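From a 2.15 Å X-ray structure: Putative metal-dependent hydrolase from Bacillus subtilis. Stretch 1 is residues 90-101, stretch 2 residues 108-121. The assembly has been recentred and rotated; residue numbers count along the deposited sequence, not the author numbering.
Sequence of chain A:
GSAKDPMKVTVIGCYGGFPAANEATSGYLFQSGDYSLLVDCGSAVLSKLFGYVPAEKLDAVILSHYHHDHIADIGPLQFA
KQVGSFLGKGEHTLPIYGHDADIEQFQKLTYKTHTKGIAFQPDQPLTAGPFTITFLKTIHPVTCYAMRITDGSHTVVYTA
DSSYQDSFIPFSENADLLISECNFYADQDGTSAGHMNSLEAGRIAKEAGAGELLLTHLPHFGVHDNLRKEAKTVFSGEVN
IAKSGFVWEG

Stretch 1, residues 90-101: GEHTLPIYGHDA
Stretch 2 (108-121) KLTYKTHTKGIAFQ

Residues 90-101 and 108-121 meet through a pair of neighbouring parallel β-strands, burying 855 Å² between them. Strand 94-98 runs alongside strand 115-119, their N-to-C directions 32° apart and their axes approaching to 4.6 Å. The register pairs Leu94 with Thr115, Pro95 with Lys116, Ile96 with Gly117, Tyr97 with Ile118 and Gly98 with Ala119, at CA-CA distances of 4.7, 4.9, 4.8, 4.8 and 5.2 Å.

The hydrogen-bond ladder is carried on the first strand by Leu94, Ile96 and Gly98. Each receives a bond at its O and donates from its N, straddling the residue opposite. Leu94 N donates to His114 O (3.0 Å), and Lys116 N to Leu94 O (3.1 Å); Ile96 N donates to Lys116 O (2.9 Å), and Ile118 N to Ile96 O (2.9 Å); Gly98 N donates to Ile118 O (3.1 Å), and Phe120 N to Gly98 O (3.0 Å). Pro95, which has no amide hydrogen, falls where none is needed by this ladder. CA-H···O contacts accompany it, the shortest from Tyr97 CA to Ile118 O at 3.1 Å.

Ile96 covers the most surface. Its backbone is extended (phi/psi -119/109), and with chi1 m and chi2 t the branched side chain lies on the same face as those of Leu94 and Thr115. There CD1 of Ile96 comes 3.8 Å from CB of Thr115, while CG2 of Ile96 rests 4.0 Å from CD1 of Leu109. Leu109, in the m,t rotamer, points toward the first stretch and packs under this face. Gly117, opposite Ile96, leaves room for it: a CB on Gly117 would lie 2.9 Å from Leu109 CB, a clash. Thr115 (chi1 p) suits this buried site because its OG1 donates to Leu109 O at 2.7 Å.

Phe120, the next largest, closes the far end. Its CA-to-CB bond points sideways, but chi1 p and chi2 80° bring the ring nearer to the first stretch. His99 N lies over one ring face, 3.6 Å from Phe120 CE2, and Tyr97 C sits at the edge, 4.1 Å from Phe120 CD2. Gly98, extended at -158/168, leaves room for Leu109 on the face that carries Ile96: a CB on Gly98 would lie a tight 3.2 Å from Leu109 CD1. Water 2 donates to Phe120 O (2.7 Å) and accepts from Asp100 N (3.0 Å), linking the two stretches past the last rung.

On the other face, Ile118 (m,t) joins two first-strand side chains. Its CG2 meets CE1 of Tyr97 at 3.6 Å, an apolar contact with a ring carbon of the side chain (chi1 m, chi2 -84°), and its CD1 reaches Pro95 CB at 3.9 Å.

At the near end, Thr93 (chi1 m) serves both chemistries: its OG1 donates to Thr113 O at 2.7 Å, while its CG2 lies 3.7 Å from CB of Lys116, an aliphatic contact.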

# COMPACT_ATOMS: atom_id res chain seq x y z
N GLY A 90 -7.19 -0.59 22.96
CA GLY A 90 -7.55 0.84 22.95
C GLY A 90 -8.58 1.15 21.87
O GLY A 90 -8.47 0.69 20.73
N GLU A 91 -9.59 1.94 22.24
CA GLU A 91 -10.63 2.35 21.31
C GLU A 91 -10.53 3.82 20.88
O GLU A 91 -11.40 4.29 20.12
CB GLU A 91 -12.03 2.05 21.88
CG GLU A 91 -12.55 0.68 21.43
CD GLU A 91 -13.45 0.03 22.47
OE1 GLU A 91 -13.60 0.61 23.57
OE2 GLU A 91 -13.99 -1.07 22.18
N HIS A 92 -9.46 4.50 21.31
CA HIS A 92 -9.20 5.88 20.83
C HIS A 92 -9.22 5.96 19.29
O HIS A 92 -8.47 5.27 18.59
CB HIS A 92 -7.88 6.45 21.39
CG HIS A 92 -7.97 6.87 22.84
ND1 HIS A 92 -9.17 7.06 23.49
CD2 HIS A 92 -6.99 7.13 23.75
CE1 HIS A 92 -8.94 7.41 24.75
NE2 HIS A 92 -7.63 7.47 24.93
N THR A 93 -10.12 6.80 18.80
CA THR A 93 -10.26 7.11 17.41
C THR A 93 -9.01 7.87 16.94
O THR A 93 -8.55 8.82 17.57
CB THR A 93 -11.56 7.92 17.19
OG1 THR A 93 -12.61 7.22 17.84
CG2 THR A 93 -11.91 8.07 15.73
N LEU A 94 -8.44 7.42 15.85
CA LEU A 94 -7.25 8.07 15.31
C LEU A 94 -7.77 9.20 14.41
O LEU A 94 -8.52 8.92 13.48
CB LEU A 94 -6.45 7.09 14.49
CG LEU A 94 -5.32 7.67 13.67
CD1 LEU A 94 -4.20 8.21 14.61
CD2 LEU A 94 -4.81 6.61 12.68
N PRO A 95 -7.38 10.46 14.69
CA PRO A 95 -7.77 11.55 13.79
C PRO A 95 -6.91 11.51 12.50
O PRO A 95 -5.69 11.32 12.58
CB PRO A 95 -7.54 12.84 14.61
CG PRO A 95 -6.56 12.43 15.76
CD PRO A 95 -6.79 10.92 15.96
N ILE A 96 -7.57 11.65 11.35
CA ILE A 96 -6.89 11.81 10.08
C ILE A 96 -7.30 13.16 9.50
O ILE A 96 -8.46 13.34 9.13
CB ILE A 96 -7.23 10.69 9.08
CG1 ILE A 96 -6.94 9.32 9.68
CG2 ILE A 96 -6.38 10.86 7.78
CD1 ILE A 96 -7.34 8.16 8.78
N TYR A 97 -6.35 14.10 9.50
CA TYR A 97 -6.51 15.46 8.97
C TYR A 97 -6.28 15.49 7.46
O TYR A 97 -5.31 14.93 6.96
CB TYR A 97 -5.49 16.41 9.64
CG TYR A 97 -5.75 16.61 11.11
CD1 TYR A 97 -6.67 17.55 11.53
CD2 TYR A 97 -5.16 15.80 12.07
CE1 TYR A 97 -6.97 17.73 12.88
CE2 TYR A 97 -5.46 15.96 13.46
CZ TYR A 97 -6.37 16.92 13.82
OH TYR A 97 -6.72 17.15 15.10
N GLY A 98 -7.15 16.18 6.74
CA GLY A 98 -7.01 16.33 5.28
C GLY A 98 -7.78 17.53 4.81
O GLY A 98 -8.56 18.09 5.56
N HIS A 99 -7.57 17.97 3.57
CA HIS A 99 -8.31 19.15 3.11
C HIS A 99 -9.66 18.67 2.63
O HIS A 99 -9.81 17.49 2.34
CB HIS A 99 -7.54 19.91 2.01
CG HIS A 99 -7.52 19.22 0.69
ND1 HIS A 99 -8.58 19.29 -0.18
CD2 HIS A 99 -6.54 18.52 0.06
CE1 HIS A 99 -8.27 18.61 -1.28
NE2 HIS A 99 -7.04 18.15 -1.16
N ASP A 100 -10.64 19.55 2.59
CA ASP A 100 -11.96 19.15 2.12
C ASP A 100 -12.43 19.87 0.82
O ASP A 100 -13.61 19.87 0.51
CB ASP A 100 -12.97 19.26 3.25
CG ASP A 100 -13.31 20.70 3.60
OD1 ASP A 100 -12.70 21.63 3.02
OD2 ASP A 100 -14.22 20.87 4.43
N ALA A 101 -11.49 20.41 0.04
CA ALA A 101 -11.79 20.87 -1.35
C ALA A 101 -12.24 19.63 -2.19
O ALA A 101 -13.03 19.76 -3.10
CB ALA A 101 -10.57 21.55 -2.00
N LYS A 108 -13.81 9.62 2.82
CA LYS A 108 -13.33 8.29 3.03
C LYS A 108 -12.48 8.15 4.29
O LYS A 108 -12.13 7.03 4.69
CB LYS A 108 -12.49 7.85 1.82
CG LYS A 108 -13.29 7.71 0.51
CD LYS A 108 -12.30 7.52 -0.66
CE LYS A 108 -12.94 7.46 -2.04
NZ LYS A 108 -11.83 7.26 -3.05
N LEU A 109 -12.12 9.27 4.91
CA LEU A 109 -11.20 9.24 6.03
C LEU A 109 -11.87 8.73 7.31
O LEU A 109 -11.17 8.32 8.22
CB LEU A 109 -10.59 10.64 6.28
CG LEU A 109 -9.78 11.21 5.10
CD1 LEU A 109 -9.12 12.53 5.47
CD2 LEU A 109 -8.74 10.15 4.61
N THR A 110 -13.19 8.80 7.41
CA THR A 110 -13.92 8.42 8.62
C THR A 110 -14.44 6.97 8.52
O THR A 110 -15.24 6.65 7.63
CB THR A 110 -15.08 9.36 8.89
OG1 THR A 110 -14.56 10.69 9.10
CG2 THR A 110 -15.94 8.88 10.08
N TYR A 111 -13.97 6.10 9.43
CA TYR A 111 -14.37 4.69 9.42
C TYR A 111 -14.81 4.27 10.80
O TYR A 111 -13.99 4.18 11.70
CB TYR A 111 -13.20 3.84 8.95
CG TYR A 111 -13.48 2.37 8.89
CD1 TYR A 111 -14.40 1.87 8.01
CD2 TYR A 111 -12.85 1.50 9.77
CE1 TYR A 111 -14.68 0.52 7.96
CE2 TYR A 111 -13.12 0.15 9.74
CZ TYR A 111 -14.03 -0.34 8.81
OH TYR A 111 -14.32 -1.68 8.75
N LYS A 112 -16.11 4.02 10.94
CA LYS A 112 -16.77 3.72 12.23
C LYS A 112 -16.30 4.63 13.33
O LYS A 112 -16.27 5.84 13.14
CB LYS A 112 -16.55 2.26 12.59
CG LYS A 112 -16.69 1.35 11.35
CD LYS A 112 -17.37 0.04 11.64
CE LYS A 112 -17.42 -0.84 10.38
NZ LYS A 112 -18.59 -1.74 10.38
N THR A 113 -15.92 4.06 14.47
CA THR A 113 -15.32 4.80 15.57
C THR A 113 -13.79 4.60 15.58
O THR A 113 -13.14 4.90 16.57
CB THR A 113 -15.90 4.25 16.91
OG1 THR A 113 -15.66 2.85 16.96
CG2 THR A 113 -17.44 4.44 16.97
N HIS A 114 -13.21 4.12 14.48
CA HIS A 114 -11.80 3.79 14.42
C HIS A 114 -10.91 4.92 13.92
O HIS A 114 -9.80 5.13 14.45
CB HIS A 114 -11.61 2.54 13.55
CG HIS A 114 -12.37 1.36 14.06
ND1 HIS A 114 -12.31 0.96 15.37
CD2 HIS A 114 -13.26 0.54 13.45
CE1 HIS A 114 -13.11 -0.08 15.55
NE2 HIS A 114 -13.70 -0.36 14.40
N THR A 115 -11.38 5.60 12.88
CA THR A 115 -10.70 6.77 12.36
C THR A 115 -11.75 7.87 12.08
O THR A 115 -12.91 7.58 11.75
CB THR A 115 -9.85 6.49 11.08
OG1 THR A 115 -10.71 6.26 9.95
CG2 THR A 115 -8.88 5.32 11.26
N LYS A 116 -11.32 9.11 12.24
CA LYS A 116 -12.18 10.28 12.09
C LYS A 116 -11.49 11.33 11.23
O LYS A 116 -10.44 11.87 11.59
CB LYS A 116 -12.57 10.87 13.47
CG LYS A 116 -13.62 12.05 13.43
N GLY A 117 -12.08 11.61 10.08
CA GLY A 117 -11.56 12.66 9.22
C GLY A 117 -11.84 14.02 9.82
O GLY A 117 -12.91 14.29 10.31
N ILE A 118 -10.82 14.87 9.86
CA ILE A 118 -11.00 16.24 10.33
C ILE A 118 -10.40 17.13 9.26
O ILE A 118 -9.24 16.93 8.89
CB ILE A 118 -10.30 16.49 11.69
CG1 ILE A 118 -10.78 15.47 12.73
CG2 ILE A 118 -10.52 17.97 12.17
CD1 ILE A 118 -10.15 15.68 14.20
N ALA A 119 -11.20 18.07 8.74
CA ALA A 119 -10.78 18.96 7.67
C ALA A 119 -9.83 19.99 8.26
O ALA A 119 -10.22 20.71 9.17
CB ALA A 119 -11.99 19.68 7.05
N PHE A 120 -8.62 20.11 7.74
CA PHE A 120 -7.81 21.26 8.14
C PHE A 120 -8.23 22.44 7.34
O PHE A 120 -8.77 22.28 6.25
CB PHE A 120 -6.30 21.03 8.12
CG PHE A 120 -5.69 20.65 6.78
CD1 PHE A 120 -5.41 21.59 5.81
CD2 PHE A 120 -5.25 19.36 6.56
CE1 PHE A 120 -4.77 21.25 4.61
CE2 PHE A 120 -4.62 18.99 5.37
CZ PHE A 120 -4.38 19.97 4.39
N GLN A 121 -8.04 23.62 7.90
CA GLN A 121 -8.37 24.84 7.22
C GLN A 121 -7.04 25.49 6.83
O GLN A 121 -6.22 25.78 7.69
CB GLN A 121 -9.21 25.76 8.13
CG GLN A 121 -10.59 25.17 8.55
CD GLN A 121 -11.36 24.51 7.36
OE1 GLN A 121 -11.28 24.96 6.20
NE2 GLN A 121 -12.09 23.43 7.66
O HOH W 1 -10.64 2.29 17.45
O HOH W 2 -9.74 22.14 3.71